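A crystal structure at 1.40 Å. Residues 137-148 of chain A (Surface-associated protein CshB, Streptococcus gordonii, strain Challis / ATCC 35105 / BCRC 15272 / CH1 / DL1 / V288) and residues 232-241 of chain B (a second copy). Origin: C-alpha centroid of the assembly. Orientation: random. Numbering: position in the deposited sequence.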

ATOM      1  N   ALA A 137      31.243  15.108  14.163  1.00 12.91           N
ATOM      2  CA  ALA A 137      29.765  15.239  14.089  1.00 11.78           C
ATOM      3  C   ALA A 137      29.316  14.393  12.913  1.00 11.63           C
ATOM      4  O   ALA A 137      29.658  14.684  11.778  1.00 13.76           O
ATOM      5  CB  ALA A 137      29.359  16.676  13.904  1.00 12.19           C
ATOM      6  N   PRO A 138      28.392  13.445  13.123  1.00 11.62           N
ATOM      7  CA  PRO A 138      27.930  12.638  12.003  1.00 11.79           C
ATOM      8  C   PRO A 138      26.761  13.270  11.245  1.00 11.04           C
ATOM      9  O   PRO A 138      26.106  14.200  11.765  1.00 11.05           O
ATOM     10  CB  PRO A 138      27.430  11.410  12.756  1.00 13.40           C
ATOM     11  CG  PRO A 138      26.900  11.920  14.032  1.00 13.17           C
ATOM     12  CD  PRO A 138      27.839  13.075  14.427  1.00 12.35           C
ATOM     13  N   THR A 139      26.579  12.820  10.048  1.00 11.17           N
ATOM     14  CA  THR A 139      25.434  13.160   9.181  1.00 10.26           C
ATOM     15  C   THR A 139      24.637  11.873   9.037  1.00 10.57           C
ATOM     16  O   THR A 139      25.122  10.929   8.370  1.00 12.17           O
ATOM     17  CB  THR A 139      25.854  13.723   7.841  1.00 11.94           C
ATOM     18  OG1 THR A 139      26.590  14.941   8.055  1.00 14.01           O
ATOM     19  CG2 THR A 139      24.666  13.989   6.931  1.00 12.74           C
ATOM     20  N   VAL A 140      23.496  11.810   9.678  1.00  9.60           N
ATOM     21  CA  VAL A 140      22.706  10.574   9.823  1.00  9.79           C
ATOM     22  C   VAL A 140      21.471  10.686   8.965  1.00  9.85           C
ATOM     23  O   VAL A 140      20.804  11.724   8.978  1.00  9.35           O
ATOM     24  CB  VAL A 140      22.279  10.345  11.255  1.00 10.17           C
ATOM     25  CG1 VAL A 140      21.421   9.134  11.364  1.00 11.47           C
ATOM     26  CG2 VAL A 140      23.485  10.221  12.163  1.00 14.12           C
ATOM     27  N   VAL A 141      21.209   9.645   8.188  1.00  8.94           N
ATOM     28  CA  VAL A 141      19.950   9.567   7.400  1.00  9.47           C
ATOM     29  C   VAL A 141      19.100   8.418   7.932  1.00  8.92           C
ATOM     30  O   VAL A 141      19.653   7.415   8.414  1.00  9.23           O
ATOM     31  CB  VAL A 141      20.162   9.401   5.887  1.00 10.46           C
ATOM     32  CG1 VAL A 141      20.733  10.705   5.336  1.00 11.06           C
ATOM     33  CG2 VAL A 141      21.031   8.204   5.550  1.00 11.36           C
ATOM     34  N   MET A 142      17.790   8.605   7.906  1.00  8.59           N
ATOM     35  CA  MET A 142      16.867   7.583   8.445  1.00  9.79           C
ATOM     36  C   MET A 142      15.619   7.489   7.548  1.00  9.04           C
ATOM     37  O   MET A 142      15.271   8.430   6.892  1.00  9.05           O
ATOM     38  CB  MET A 142      16.517   7.876   9.924  1.00 12.17           C
ATOM     39  CG  MET A 142      17.649   7.459  10.986  1.00 14.63           C
ATOM     40  SD  MET A 142      17.054   7.799  12.652  1.00 24.70           S
ATOM     41  CE  MET A 142      16.252   6.204  12.816  1.00 21.41           C
ATOM     42  N   ALA A 143      15.038   6.290   7.511  1.00  8.70           N
ATOM     43  CA  ALA A 143      13.799   6.022   6.775  1.00  8.88           C
ATOM     44  C   ALA A 143      13.133   4.820   7.401  1.00  8.39           C
ATOM     45  O   ALA A 143      13.751   4.035   8.122  1.00  9.86           O
ATOM     46  CB  ALA A 143      14.089   5.741   5.292  1.00  9.40           C
ATOM     47  N   ASP A 144      11.823   4.703   7.117  1.00 10.69           N
ATOM     48  CA  ASP A 144      11.074   3.462   7.372  1.00 10.92           C
ATOM     49  C   ASP A 144      11.168   2.632   6.108  1.00 12.08           C
ATOM     50  O   ASP A 144      10.692   3.100   5.086  1.00 14.12           O
ATOM     51  CB  ASP A 144       9.608   3.749   7.718  1.00 12.17           C
ATOM     52  CG  ASP A 144       8.748   2.544   8.044  1.00 11.80           C
ATOM     53  OD1 ASP A 144       9.199   1.411   7.971  1.00 11.47           O
ATOM     54  OD2 ASP A 144       7.572   2.795   8.400  1.00 13.64           O
ATOM     55  N   GLY A 145      11.693   1.434   6.225  1.00 12.68           N
ATOM     56  CA  GLY A 145      11.852   0.572   5.031  1.00 15.01           C
ATOM     57  C   GLY A 145      10.534  -0.025   4.572  1.00 16.98           C
ATOM     58  O   GLY A 145      10.522  -0.609   3.457  1.00 19.08           O
ATOM     59  N   GLU A 146       9.490   0.013   5.391  1.00 14.76           N
ATOM     60  CA  GLU A 146       8.199  -0.616   5.021  1.00 14.88           C
ATOM     61  C   GLU A 146       7.160   0.424   4.641  1.00 15.60           C
ATOM     62  O   GLU A 146       7.219   1.546   5.067  1.00 14.72           O
ATOM     63  CB  GLU A 146       7.641  -1.446   6.171  1.00 15.76           C
ATOM     64  CG  GLU A 146       8.490  -2.635   6.538  1.00 19.19           C
ATOM     65  CD  GLU A 146       8.228  -3.798   5.596  1.00 29.61           C
ATOM     66  OE1 GLU A 146       7.296  -3.714   4.804  1.00 34.11           O
ATOM     67  OE2 GLU A 146       8.955  -4.750   5.665  1.00 39.23           O
ATOM     68  N   ASP A 147       6.167  -0.039   3.897  1.00 17.21           N
ATOM     69  CA  ASP A 147       5.019   0.822   3.552  1.00 19.68           C
ATOM     70  C   ASP A 147       4.167   1.026   4.811  1.00 15.48           C
ATOM     71  O   ASP A 147       4.182   0.214   5.695  1.00 16.20           O
ATOM     72  CB  ASP A 147       4.149   0.209   2.453  1.00 23.95           C
ATOM     73  CG  ASP A 147       3.596   1.276   1.510  1.00 37.90           C
ATOM     74  OD1 ASP A 147       3.577   2.441   1.879  1.00 45.21           O
ATOM     75  OD2 ASP A 147       3.270   0.949   0.374  1.00 52.07           O
ATOM     76  N   ALA A 148       3.499   2.155   4.846  1.00 17.07           N
ATOM     77  CA  ALA A 148       2.613   2.506   5.957  1.00 15.80           C
ATOM     78  C   ALA A 148       1.262   2.996   5.418  1.00 17.61           C
ATOM     79  O   ALA A 148       1.223   3.856   4.595  1.00 19.70           O
ATOM     80  CB  ALA A 148       3.276   3.580   6.779  1.00 16.79           C
TER
ATOM     81  N   GLU B 232       6.496  -1.120  -7.367  1.00 49.86           N
ATOM     82  CA  GLU B 232       7.483  -0.025  -7.191  1.00 57.51           C
ATOM     83  C   GLU B 232       6.957   0.937  -6.126  1.00 53.03           C
ATOM     84  O   GLU B 232       5.942   1.619  -6.379  1.00 53.95           O
ATOM     85  CB  GLU B 232       7.864   0.648  -8.512  1.00 63.20           C
ATOM     86  CG  GLU B 232       6.725   1.281  -9.288  1.00 69.67           C
ATOM     87  CD  GLU B 232       7.250   2.037 -10.497  1.00 76.13           C
ATOM     88  OE1 GLU B 232       6.820   3.191 -10.718  1.00 81.52           O
ATOM     89  OE2 GLU B 232       8.116   1.473 -11.202  1.00 74.54           O
ATOM     90  N   ARG B 233       7.624   0.950  -4.970  1.00 49.65           N
ATOM     91  CA  ARG B 233       7.383   1.924  -3.881  1.00 45.54           C
ATOM     92  C   ARG B 233       8.670   2.704  -3.586  1.00 39.50           C
ATOM     93  O   ARG B 233       9.815   2.202  -3.901  1.00 35.56           O
ATOM     94  CB  ARG B 233       6.885   1.235  -2.608  1.00 54.82           C
ATOM     95  CG  ARG B 233       5.424   1.510  -2.279  1.00 60.72           C
ATOM     96  CD  ARG B 233       4.976   2.972  -2.148  1.00 64.59           C
ATOM     97  NE  ARG B 233       3.529   2.996  -1.907  1.00 69.06           N
ATOM     98  CZ  ARG B 233       2.732   4.074  -1.884  1.00 75.05           C
ATOM     99  NH1 ARG B 233       1.437   3.921  -1.652  1.00 74.58           N
ATOM    100  NH2 ARG B 233       3.203   5.291  -2.104  1.00 73.72           N
ATOM    101  N   THR B 234       8.480   3.880  -2.986  1.00 29.08           N
ATOM    102  CA  THR B 234       9.613   4.665  -2.462  1.00 26.39           C
ATOM    103  C   THR B 234       9.333   5.017  -1.017  1.00 22.07           C
ATOM    104  O   THR B 234       8.202   4.973  -0.543  1.00 22.31           O
ATOM    105  CB  THR B 234       9.944   5.906  -3.294  1.00 28.68           C
ATOM    106  OG1 THR B 234       8.902   6.855  -3.103  1.00 29.40           O
ATOM    107  CG2 THR B 234      10.183   5.567  -4.751  1.00 33.14           C
ATOM    108  N   VAL B 235      10.428   5.373  -0.349  1.00 19.23           N
ATOM    109  CA  VAL B 235      10.384   5.774   1.080  1.00 17.22           C
ATOM    110  C   VAL B 235      11.097   7.116   1.189  1.00 14.45           C
ATOM    111  O   VAL B 235      12.131   7.328   0.563  1.00 16.01           O
ATOM    112  CB  VAL B 235      10.977   4.718   2.020  1.00 18.48           C
ATOM    113  CG1 VAL B 235      10.240   3.395   1.869  1.00 20.30           C
ATOM    114  CG2 VAL B 235      12.452   4.515   1.932  1.00 18.00           C
ATOM    115  N   PRO B 236      10.502   8.001   1.979  1.00 14.74           N
ATOM    116  CA  PRO B 236      11.116   9.307   2.197  1.00 13.70           C
ATOM    117  C   PRO B 236      12.300   9.156   3.160  1.00 12.06           C
ATOM    118  O   PRO B 236      12.262   8.409   4.118  1.00 13.37           O
ATOM    119  CB  PRO B 236      10.042  10.146   2.826  1.00 15.52           C
ATOM    120  CG  PRO B 236       9.080   9.171   3.427  1.00 18.61           C
ATOM    121  CD  PRO B 236       9.136   7.970   2.526  1.00 17.70           C
ATOM    122  N   VAL B 237      13.334   9.950   2.902  1.00 10.31           N
ATOM    123  CA  VAL B 237      14.603   9.933   3.683  1.00 10.24           C
ATOM    124  C   VAL B 237      14.784  11.304   4.304  1.00  9.38           C
ATOM    125  O   VAL B 237      14.685  12.326   3.618  1.00 10.23           O
ATOM    126  CB  VAL B 237      15.794   9.559   2.824  1.00  9.54           C
ATOM    127  CG1 VAL B 237      17.093   9.575   3.612  1.00 10.45           C
ATOM    128  CG2 VAL B 237      15.605   8.206   2.169  1.00 11.11           C
ATOM    129  N   VAL B 238      15.082  11.325   5.578  1.00  8.27           N
ATOM    130  CA  VAL B 238      15.421  12.562   6.314  1.00  8.38           C
ATOM    131  C   VAL B 238      16.794  12.451   6.898  1.00  8.31           C
ATOM    132  O   VAL B 238      17.318  11.370   7.203  1.00  8.88           O
ATOM    133  CB  VAL B 238      14.355  12.939   7.365  1.00  8.80           C
ATOM    134  CG1 VAL B 238      13.094  13.448   6.668  1.00  9.93           C
ATOM    135  CG2 VAL B 238      14.023  11.788   8.311  1.00  8.82           C
ATOM    136  N   MET B 239      17.372  13.625   7.173  1.00  7.80           N
ATOM    137  CA  MET B 239      18.754  13.759   7.660  1.00  8.73           C
ATOM    138  C   MET B 239      18.833  14.641   8.900  1.00  8.64           C
ATOM    139  O   MET B 239      18.126  15.670   8.996  1.00  7.82           O
ATOM    140  CB  MET B 239      19.603  14.367   6.544  1.00 11.65           C
ATOM    141  CG  MET B 239      21.061  14.448   6.806  1.00 11.99           C
ATOM    142  SD  MET B 239      21.858  15.623   5.595  1.00 41.96           S
ATOM    143  CE  MET B 239      21.609  17.283   6.262  1.00 20.74           C
ATOM    144  N   THR B 240      19.711  14.242   9.804  1.00  7.62           N
ATOM    145  CA  THR B 240      20.044  15.041  11.017  1.00  7.56           C
ATOM    146  C   THR B 240      21.558  15.069  11.151  1.00  8.38           C
ATOM    147  O   THR B 240      22.215  14.022  10.917  1.00  9.44           O
ATOM    148  CB  THR B 240      19.321  14.508  12.259  1.00  7.99           C
ATOM    149  OG1 THR B 240      19.693  15.342  13.371  1.00  8.04           O
ATOM    150  CG2 THR B 240      19.712  13.083  12.618  1.00  9.20           C
ATOM    151  N   ARG B 241      22.112  16.228  11.492  1.00  8.82           N
ATOM    152  CA  ARG B 241      23.579  16.366  11.651  1.00  9.55           C
ATOM    153  C   ARG B 241      23.912  16.693  13.108  1.00 10.27           C
ATOM    154  O   ARG B 241      23.142  17.335  13.742  1.00  9.66           O
ATOM    155  CB  ARG B 241      24.086  17.476  10.730  1.00 12.79           C
ATOM    156  CG  ARG B 241      25.600  17.634  10.700  1.00 19.00           C
ATOM    157  CD  ARG B 241      26.138  18.572   9.625  1.00 25.17           C
ATOM    158  NE  ARG B 241      25.961  17.859   8.391  1.00 34.64           N
ATOM    159  CZ  ARG B 241      25.995  18.384   7.177  1.00 39.84           C
ATOM    160  NH1 ARG B 241      26.180  19.685   6.984  1.00 39.22           N
ATOM    161  NH2 ARG B 241      25.785  17.588   6.146  1.00 43.91           N
TER
HETATM  162  O   HOH W   1      23.680  13.161  13.271  1.00 20.60           O
HETATM  163  O   HOH W   2      10.544   6.943   5.767  1.00 13.70           O

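The two stretches meet edge to edge as antiparallel strands, 139-144 of chain A and 234-241 of chain B. Their N-to-C directions differ by 153° and their axes come within 4.7 Å. Two hydrogen-bonded pairs set the register. Val A140 N donates to Thr B240 O at 2.8 Å and Thr B240 N returns a bond to Val A140 O at 2.9 Å; Met A142 N reaches Val B238 O at 2.9 Å, and Val B238 N reaches Met A142 O at 3.2 Å. N-H...O angles of 156-170° show the backbones well aligned. Between these rungs the chains draw closer, with CA-CA 4.4 Å for Val A141 and Met B239 against 5.6 Å for Met A142 and Val B238, and alpha hydrogens point at carbonyls: Val A141 CA lies 3.2 Å from Val B238 O, and Met B239 CA 3.2 Å from Val A140 O.

The side chains of Thr A139, Val A141, Met B239 and Arg B241 share one face. Here Val A141 (chi1 m) touches two residues of chain B, its CB 3.8 Å from Val B237 CG1 and its CG1 4.0 Å from Met B239 CB. Thr A139 meets Met B239 and Arg B241 through different atoms: its CG2 packs 3.5 Å from Met B239 SD, while its OG1 accepts a hydrogen bond from Arg B241 NE at 3.0 Å and a weak one from Arg B241 NH2 at 3.4 Å. The hydroxyl sits at the guanidinium edge, near its plane, which lets both nitrogens address one oxygen. On the other face Val A140 CB and Thr B240 CG2 are 4.0 Å apart, whereas the end of Met A142 leads away from chain B.

Past the paired residues, the CB of Ala A143, which points toward chain B, lies 3.4 Å from Pro B236 O, 3.9 Å from Val B235 CG2 and 4.3 Å from Val B237 CG2. Val B235 points toward chain A, and its CG1 comes within 3.3 Å of Asp A144 O and 4.3 Å of Gly A145 O, so this methyl is the bump that meets the backbone where strand gives way to loop. Water 2 joins the chains here, accepting from Asp A144 N at 2.9 Å and donating to Pro B236 O at 2.8 Å.

Farther along, Asp A147 OD2 forms a salt bridge with Arg B233 NE at 3.1 Å. Its hydrogen bond is weak, at 122°, and Asp A147 OD1 lies over one guanidinium face.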